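PDB 3UW2: Phosphoglucomutase/phosphomannomutase family protein from Burkholderia thailandensis, which probably catalyses intramolecular phosphate transfer on hexose phosphates, as a metal-binding member of the phosphohexose mutase family. Local coordinates for residues A[304-312]-A[432-443]. Residues are numbered along the deposited sequence; the frame is centred on the assembly and turned at random.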
loop_
_atom_site.group_PDB
_atom_site.type_symbol
_atom_site.label_atom_id
_atom_site.label_comp_id
_atom_site.label_asym_id
_atom_site.label_seq_id
_atom_site.Cartn_x
_atom_site.Cartn_y
_atom_site.Cartn_z
ATOM N N TYR A 304 0.540 10.521 8.192
ATOM C CA TYR A 304 0.551 9.120 8.498
ATOM C C TYR A 304 -0.812 8.768 9.121
ATOM O O TYR A 304 -1.604 9.666 9.411
ATOM C CB TYR A 304 1.687 8.813 9.476
ATOM C CG TYR A 304 1.677 9.696 10.726
ATOM C CD1 TYR A 304 1.044 9.271 11.918
ATOM C CD2 TYR A 304 2.315 10.933 10.727
ATOM C CE1 TYR A 304 1.057 10.052 13.060
ATOM C CE2 TYR A 304 2.350 11.728 11.871
ATOM C CZ TYR A 304 1.724 11.280 13.033
ATOM O OH TYR A 304 1.766 12.066 14.180
ATOM N N ASP A 305 -1.076 7.489 9.379
ATOM C CA ASP A 305 -2.427 7.094 9.784
ATOM C C ASP A 305 -2.480 6.836 11.297
ATOM O O ASP A 305 -1.448 6.766 11.971
ATOM C CB ASP A 305 -2.886 5.906 8.909
ATOM C CG ASP A 305 -2.179 4.561 9.277
ATOM O OD1 ASP A 305 -0.920 4.499 9.340
ATOM O OD2 ASP A 305 -2.917 3.565 9.523
ATOM N N VAL A 306 -3.681 6.749 11.860
ATOM C CA VAL A 306 -3.860 6.506 13.274
ATOM C C VAL A 306 -3.322 5.191 13.874
ATOM O O VAL A 306 -3.416 4.980 15.101
ATOM C CB VAL A 306 -5.343 6.527 13.587
ATOM C CG1 VAL A 306 -5.871 7.989 13.552
ATOM C CG2 VAL A 306 -6.069 5.529 12.674
ATOM N N LYS A 307 -2.877 4.263 13.058
ATOM C CA LYS A 307 -2.173 3.079 13.601
ATOM C C LYS A 307 -0.677 3.291 13.932
ATOM O O LYS A 307 -0.041 2.369 14.417
ATOM C CB LYS A 307 -2.244 1.923 12.600
ATOM C CG LYS A 307 -3.658 1.348 12.449
ATOM C CD LYS A 307 -3.758 0.304 11.329
ATOM C CE LYS A 307 -5.172 -0.297 11.336
ATOM N NZ LYS A 307 -5.304 -1.497 10.457
ATOM N N CYS A 308 -0.095 4.463 13.595
ATOM C CA CYS A 308 1.357 4.657 13.639
ATOM C C CYS A 308 1.813 4.994 15.061
ATOM O O CYS A 308 1.033 5.500 15.820
ATOM C CB CYS A 308 1.794 5.754 12.689
ATOM S SG CYS A 308 1.810 5.177 10.964
ATOM N N THR A 309 3.079 4.734 15.380
ATOM C CA THR A 309 3.670 5.062 16.706
ATOM C C THR A 309 3.385 6.491 17.203
ATOM O O THR A 309 3.387 7.439 16.424
ATOM C CB THR A 309 5.211 4.840 16.725
ATOM O OG1 THR A 309 5.717 5.193 18.005
ATOM C CG2 THR A 309 5.910 5.652 15.727
ATOM N N ARG A 310 3.106 6.609 18.501
ATOM C CA ARG A 310 3.072 7.900 19.223
ATOM C C ARG A 310 4.374 8.695 18.872
ATOM O O ARG A 310 4.367 9.922 18.800
ATOM C CB ARG A 310 2.885 7.648 20.749
ATOM C CG ARG A 310 2.339 8.868 21.531
ATOM C CD ARG A 310 1.926 8.656 23.007
ATOM N NE ARG A 310 2.956 9.059 23.979
ATOM C CZ ARG A 310 4.175 8.507 24.075
ATOM N NH1 ARG A 310 5.045 8.929 25.004
ATOM N NH2 ARG A 310 4.543 7.529 23.247
ATOM N N ASN A 311 5.468 7.999 18.583
ATOM C CA ASN A 311 6.775 8.682 18.367
ATOM C C ASN A 311 6.871 9.554 17.127
ATOM O O ASN A 311 7.722 10.423 17.036
ATOM C CB ASN A 311 7.929 7.658 18.338
ATOM C CG ASN A 311 8.154 7.006 19.675
ATOM O OD1 ASN A 311 8.014 7.644 20.719
ATOM N ND2 ASN A 311 8.543 5.733 19.652
ATOM N N LEU A 312 6.017 9.318 16.153
ATOM C CA LEU A 312 6.092 10.108 14.936
ATOM C C LEU A 312 5.826 11.619 15.084
ATOM O O LEU A 312 6.544 12.433 14.500
ATOM C CB LEU A 312 5.154 9.490 13.845
ATOM C CG LEU A 312 5.834 8.645 12.781
ATOM C CD1 LEU A 312 4.856 7.690 12.058
ATOM C CD2 LEU A 312 6.449 9.611 11.760
ATOM N N ARG A 432 -8.741 6.920 18.911
ATOM C CA ARG A 432 -7.345 6.820 19.281
ATOM C C ARG A 432 -7.170 7.532 20.628
ATOM O O ARG A 432 -7.275 8.766 20.721
ATOM C CB ARG A 432 -6.438 7.422 18.188
ATOM C CG ARG A 432 -5.008 7.488 18.727
ATOM C CD ARG A 432 -4.019 7.622 17.606
ATOM N NE ARG A 432 -2.691 7.975 18.074
ATOM C CZ ARG A 432 -1.603 7.391 17.625
ATOM N NH1 ARG A 432 -1.695 6.446 16.694
ATOM N NH2 ARG A 432 -0.407 7.778 18.073
ATOM N N VAL A 433 -6.985 6.769 21.700
ATOM C CA VAL A 433 -6.791 7.364 22.963
ATOM C C VAL A 433 -5.297 7.562 23.293
ATOM O O VAL A 433 -4.521 6.603 23.335
ATOM C CB VAL A 433 -7.509 6.535 24.065
ATOM C CG1 VAL A 433 -7.358 7.204 25.426
ATOM C CG2 VAL A 433 -8.997 6.380 23.696
ATOM N N GLU A 434 -4.917 8.800 23.568
ATOM C CA GLU A 434 -3.518 9.127 23.758
ATOM C C GLU A 434 -3.222 9.365 25.232
ATOM O O GLU A 434 -3.861 10.211 25.882
ATOM C CB GLU A 434 -3.186 10.374 22.967
ATOM C CG GLU A 434 -3.664 10.294 21.542
ATOM C CD GLU A 434 -2.520 10.236 20.576
ATOM O OE1 GLU A 434 -1.428 9.761 20.994
ATOM O OE2 GLU A 434 -2.701 10.664 19.404
ATOM N N TYR A 435 -2.246 8.624 25.761
ATOM C CA TYR A 435 -1.844 8.783 27.170
ATOM C C TYR A 435 -0.461 9.387 27.220
ATOM O O TYR A 435 0.239 9.400 26.213
ATOM C CB TYR A 435 -1.796 7.437 27.864
ATOM C CG TYR A 435 -3.107 6.651 27.909
ATOM C CD1 TYR A 435 -3.830 6.555 29.091
ATOM C CD2 TYR A 435 -3.597 5.962 26.782
ATOM C CE1 TYR A 435 -5.001 5.796 29.154
ATOM C CE2 TYR A 435 -4.786 5.219 26.842
ATOM C CZ TYR A 435 -5.478 5.143 28.033
ATOM O OH TYR A 435 -6.657 4.407 28.120
ATOM N N PRO A 436 -0.032 9.844 28.411
ATOM C CA PRO A 436 1.325 10.398 28.485
ATOM C C PRO A 436 2.415 9.345 28.106
ATOM O O PRO A 436 3.516 9.718 27.676
ATOM C CB PRO A 436 1.438 10.838 29.954
ATOM C CG PRO A 436 -0.002 10.976 30.426
ATOM C CD PRO A 436 -0.716 9.870 29.721
ATOM N N ASP A 437 2.084 8.061 28.235
ATOM C CA ASP A 437 3.068 7.010 28.040
ATOM C C ASP A 437 2.659 5.959 27.024
ATOM O O ASP A 437 3.157 4.846 27.082
ATOM C CB ASP A 437 3.345 6.313 29.385
ATOM C CG ASP A 437 2.078 5.900 30.114
ATOM O OD1 ASP A 437 0.952 5.994 29.572
ATOM O OD2 ASP A 437 2.209 5.474 31.282
ATOM N N GLY A 438 1.808 6.324 26.057
ATOM C CA GLY A 438 1.385 5.391 25.018
ATOM C C GLY A 438 0.018 5.716 24.433
ATOM O O GLY A 438 -0.532 6.815 24.661
ATOM N N PHE A 439 -0.552 4.773 23.683
ATOM C CA PHE A 439 -1.864 5.011 23.070
ATOM C C PHE A 439 -2.590 3.724 22.846
ATOM O O PHE A 439 -1.946 2.663 22.740
ATOM C CB PHE A 439 -1.775 5.777 21.712
ATOM C CG PHE A 439 -1.492 4.893 20.536
ATOM C CD1 PHE A 439 -2.530 4.179 19.882
ATOM C CD2 PHE A 439 -0.192 4.788 20.034
ATOM C CE1 PHE A 439 -2.250 3.384 18.759
ATOM C CE2 PHE A 439 0.098 3.970 18.944
ATOM C CZ PHE A 439 -0.934 3.276 18.300
ATOM N N GLY A 440 -3.925 3.816 22.862
ATOM C CA GLY A 440 -4.862 2.707 22.522
ATOM C C GLY A 440 -5.693 3.143 21.300
ATOM O O GLY A 440 -6.025 4.337 21.139
ATOM N N LEU A 441 -5.951 2.217 20.389
ATOM C CA LEU A 441 -6.764 2.494 19.208
ATOM C C LEU A 441 -7.836 1.412 19.109
ATOM O O LEU A 441 -7.507 0.229 19.139
ATOM C CB LEU A 441 -5.910 2.492 17.944
ATOM C CG LEU A 441 -6.713 2.561 16.621
ATOM C CD1 LEU A 441 -7.405 3.916 16.430
ATOM C CD2 LEU A 441 -5.883 2.241 15.390
ATOM N N ALA A 442 -9.096 1.824 19.025
ATOM C CA ALA A 442 -10.224 0.966 18.635
ATOM C C ALA A 442 -10.895 1.612 17.441
ATOM O O ALA A 442 -11.239 2.799 17.493
ATOM C CB ALA A 442 -11.226 0.846 19.764
ATOM N N ARG A 443 -11.049 0.864 16.357
ATOM C CA ARG A 443 -11.672 1.428 15.146
ATOM C C ARG A 443 -12.466 0.393 14.380
ATOM O O ARG A 443 -12.468 -0.782 14.729
ATOM C CB ARG A 443 -10.625 2.109 14.244
ATOM C CG ARG A 443 -9.699 1.159 13.488
ATOM C CD ARG A 443 -8.674 1.909 12.649
ATOM N NE ARG A 443 -9.205 2.323 11.355
ATOM C CZ ARG A 443 -9.132 1.611 10.227
ATOM N NH1 ARG A 443 -8.528 0.416 10.190
ATOM N NH2 ARG A 443 -9.637 2.115 9.112
#
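Val-306, Lys-307 and Arg-310 lie over one face of the antiparallel hairpin 432-443, the CA atoms of Val-306 and Arg-432 7.0 Å apart, where the loop after strand 301-305 in domain III meets the C-terminal domain. Arg-432 suits its place because its long chain, extended with CG anti to the backbone N (chi1 171°), carries an N-H group able to serve two carbonyls. NH1 donates to Val-306 O at 2.8 Å, from above the carbonyl plane, and more straightly to Cys-308 O at 3.0 Å, within that carbonyl's plane. Both acceptors lie almost in the guanidinium plane, whose orientation is further fixed by the salt bridge from Arg-432 NE to Glu-434 OE2 (3.0 Å). Arg-432 NH1 also sits 3.6 Å above the ring centre of Phe-439, consistent with the favourable placing of a cation over an aromatic face; Phe-439 CE2 meets Cys-308 O at 3.6 Å. Two residues on, Leu-441 places CD2 3.8 Å from Lys-307 CG, an apolar branch against aliphatic chain. Lys-307 crosses Arg-443 at about a right angle; their respective salt-bridge partners, Glu-396 and Asp-429, probably offset the like charges. Arg-310 bends at chi3 (98°) to lay one guanidinium face over Gly-438 N, and its NH1 makes a weak hydrogen bond to Pro-436 O (3.2 Å). Glycine fits at Gly-438, whose backbone angles would jam a CB against the preceding carbonyl O. Arg-432's grip thus depends on the backbone shape of 306-308, while Arg-310 adds broad packing at the turn.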